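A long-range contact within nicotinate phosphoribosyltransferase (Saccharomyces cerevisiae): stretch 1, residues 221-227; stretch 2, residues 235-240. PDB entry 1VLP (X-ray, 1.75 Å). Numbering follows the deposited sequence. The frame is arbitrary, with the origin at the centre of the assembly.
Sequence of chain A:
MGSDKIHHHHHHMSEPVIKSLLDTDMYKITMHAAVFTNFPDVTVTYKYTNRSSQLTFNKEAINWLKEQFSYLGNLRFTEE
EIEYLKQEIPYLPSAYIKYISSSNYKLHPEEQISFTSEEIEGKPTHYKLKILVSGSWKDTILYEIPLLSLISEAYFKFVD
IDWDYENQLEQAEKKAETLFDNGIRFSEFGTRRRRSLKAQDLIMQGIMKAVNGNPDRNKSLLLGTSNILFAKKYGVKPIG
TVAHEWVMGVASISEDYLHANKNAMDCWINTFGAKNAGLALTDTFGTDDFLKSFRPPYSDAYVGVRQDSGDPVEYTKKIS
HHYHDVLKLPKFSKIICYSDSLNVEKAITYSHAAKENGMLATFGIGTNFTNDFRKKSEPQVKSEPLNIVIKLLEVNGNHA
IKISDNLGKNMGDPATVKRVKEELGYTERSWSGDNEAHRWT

Stretch 1 221-227: LLLGTSN
Stretch 2 235-240: GVKPIG

Gly224 sits where no side chain could fit: at phi/psi 143/-147 a CB would be jammed against the carbonyl oxygen of Leu223, and an ideally placed one would point toward stretch 2 and lie 1.9 Å from Lys237 O, a clash, and 3.2 Å from Ile239 CG1. The bare alpha carbon instead lets the backbones close in, Gly224 CA approaching Lys237 O to 3.3 Å in a CA-H...O contact with 149° at the hydrogen. Residues 222-225 form a strand in stretch 1, and their neighbour runs broadly the same way, the vectors from CA 222 to 226 and from CA 236 to 239 lying 55° apart. The register pairs Gly224 with Lys237 (CA to CA 4.7 Å), Thr225 with Pro238 (CA to CA 5.2 Å) and Ser226 with Ile239 (CA to CA 4.6 Å). A single beta bridge, Thr225 with Pro238, holds this alignment. Thr225, extended at -137/146, provides both of its hydrogen bonds: Thr225 N donates to Lys237 O at 3.1 Å (158° at the hydrogen), and Ile239 N donates to Thr225 O at 2.9 Å (139°). Pro238, at -82/140, has no amide hydrogen, but the bridge draws on the residues flanking it, Lys237 (-73/141) and Ile239 (-123/134). Two further CA-H...O contacts supplement the amide bonds: Pro238 CA to Thr225 O at 3.2 Å (146°), and Ser226 CA to Ile239 O at 3.3 Å (148°). Ser226 has by then left the strand, at -66/-22 with chi1 p. Near the start of the pairing, where Leu223 turns to -70/-37, a water links the two stretches: it accepts from Lys237 N at 3.0 Å and donates a weak hydrogen bond to Leu223 O at 3.2 Å. The same Leu223 O lies 3.4 Å from Lys237 CB and 3.3 Å from Ile239 CD1. Apolar side chains fill the space around this polar backbone seam. Val236 (-120/168, chi1 m) points toward stretch 1; its CG1 meets Leu222 CD2 at 4.1 Å, and its CG2 lies 4.1 Å from Gly224 CA and 4.1 Å from Thr225 CG2. Leu222 (-80/108, chi1 t, chi2 p) starts sideways, but its end comes nearer. Ile239, also sideways and m at both chi angles, has the largest area covered by the other stretch; its CG1 comes within 3.9 Å of Gly224 CA, beside the place a CB would occupy, and its CD1 within 4.3 Å of Leu223 CB. Leu223 is sideways too, with chi1 m and chi2 t. Lys237, chi1 t, is modelled only as far as CG. The CA-to-CB bond of Thr225 points away (chi1 t), and its OG1 accepts from Asn227 N at 3.0 Å (166°), tying down the chain as it leaves the strand. Asn227 (-84/112, chi1 t) then occupies the N-cap position of a helix. Gly235, at 69/36, is the first residue past a helix to leave helical angles, and its positive phi favours glycine. Together the stretches bury 357 Å², both sides summed.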

# COMPACT_ATOMS: atom_id res chain seq x y z
N LEU A 221 -3.93 12.25 17.31
CA LEU A 221 -4.69 12.19 16.06
C LEU A 221 -3.82 11.66 14.89
O LEU A 221 -4.34 11.04 13.96
CB LEU A 221 -5.24 13.60 15.74
CG LEU A 221 -6.17 14.19 16.83
CD1 LEU A 221 -6.64 15.56 16.46
CD2 LEU A 221 -7.36 13.31 17.12
N LEU A 222 -2.53 11.97 14.91
CA LEU A 222 -1.62 11.44 13.91
C LEU A 222 -1.25 10.00 14.34
O LEU A 222 -0.56 9.77 15.35
CB LEU A 222 -0.38 12.32 13.77
CG LEU A 222 0.64 11.71 12.82
CD1 LEU A 222 0.07 11.66 11.37
CD2 LEU A 222 1.93 12.42 12.85
N LEU A 223 -1.78 9.05 13.61
CA LEU A 223 -1.54 7.65 13.89
C LEU A 223 -0.11 7.31 13.57
O LEU A 223 0.51 6.46 14.25
CB LEU A 223 -2.48 6.77 13.08
CG LEU A 223 -3.95 7.02 13.44
CD1 LEU A 223 -4.85 6.16 12.53
CD2 LEU A 223 -4.21 6.77 14.89
N GLY A 224 0.38 7.92 12.50
CA GLY A 224 1.75 7.71 11.99
C GLY A 224 1.85 7.73 10.50
O GLY A 224 1.14 8.48 9.80
N THR A 225 2.78 6.92 9.98
CA THR A 225 2.99 6.79 8.53
C THR A 225 3.18 5.33 8.20
O THR A 225 3.75 4.55 8.99
CB THR A 225 4.20 7.63 8.00
OG1 THR A 225 4.45 7.35 6.61
CG2 THR A 225 5.41 7.44 8.82
N SER A 226 2.71 4.97 7.01
CA SER A 226 3.04 3.64 6.50
C SER A 226 4.52 3.43 6.20
O SER A 226 5.00 2.30 6.16
CB SER A 226 2.19 3.26 5.30
OG SER A 226 2.55 3.97 4.15
N ASN A 227 5.26 4.51 5.98
CA ASN A 227 6.65 4.38 5.57
C ASN A 227 7.52 4.20 6.81
O ASN A 227 7.68 5.12 7.66
CB ASN A 227 7.05 5.61 4.77
CG ASN A 227 8.45 5.49 4.20
OD1 ASN A 227 9.43 5.47 4.94
ND2 ASN A 227 8.55 5.38 2.87
N GLY A 235 9.92 9.99 14.43
CA GLY A 235 9.56 9.54 15.76
C GLY A 235 8.09 9.26 15.95
O GLY A 235 7.56 9.48 17.04
N VAL A 236 7.45 8.73 14.91
CA VAL A 236 6.04 8.34 14.94
C VAL A 236 5.89 6.86 14.64
O VAL A 236 6.85 6.18 14.22
CB VAL A 236 5.18 9.25 13.99
CG1 VAL A 236 5.34 10.74 14.39
CG2 VAL A 236 5.54 9.09 12.55
N LYS A 237 4.68 6.32 14.86
CA LYS A 237 4.45 4.88 14.66
C LYS A 237 4.42 4.48 13.17
O LYS A 237 3.84 5.19 12.36
CB LYS A 237 3.08 4.50 15.23
CG LYS A 237 2.85 3.03 15.41
N PRO A 238 4.99 3.32 12.82
CA PRO A 238 4.74 2.81 11.46
C PRO A 238 3.38 2.09 11.42
O PRO A 238 3.05 1.36 12.37
CB PRO A 238 5.89 1.85 11.25
CG PRO A 238 6.19 1.32 12.64
CD PRO A 238 5.83 2.41 13.61
N ILE A 239 2.62 2.26 10.35
CA ILE A 239 1.21 1.83 10.30
C ILE A 239 1.05 0.87 9.11
O ILE A 239 1.50 1.16 7.98
CB ILE A 239 0.25 3.05 10.16
CG1 ILE A 239 0.45 4.07 11.30
CG2 ILE A 239 -1.25 2.62 10.12
CD1 ILE A 239 0.25 3.52 12.70
N GLY A 240 0.39 -0.25 9.34
CA GLY A 240 0.12 -1.24 8.27
C GLY A 240 -1.10 -2.09 8.52
O GLY A 240 -1.59 -2.21 9.67
O HOH W 1 2.60 8.23 15.96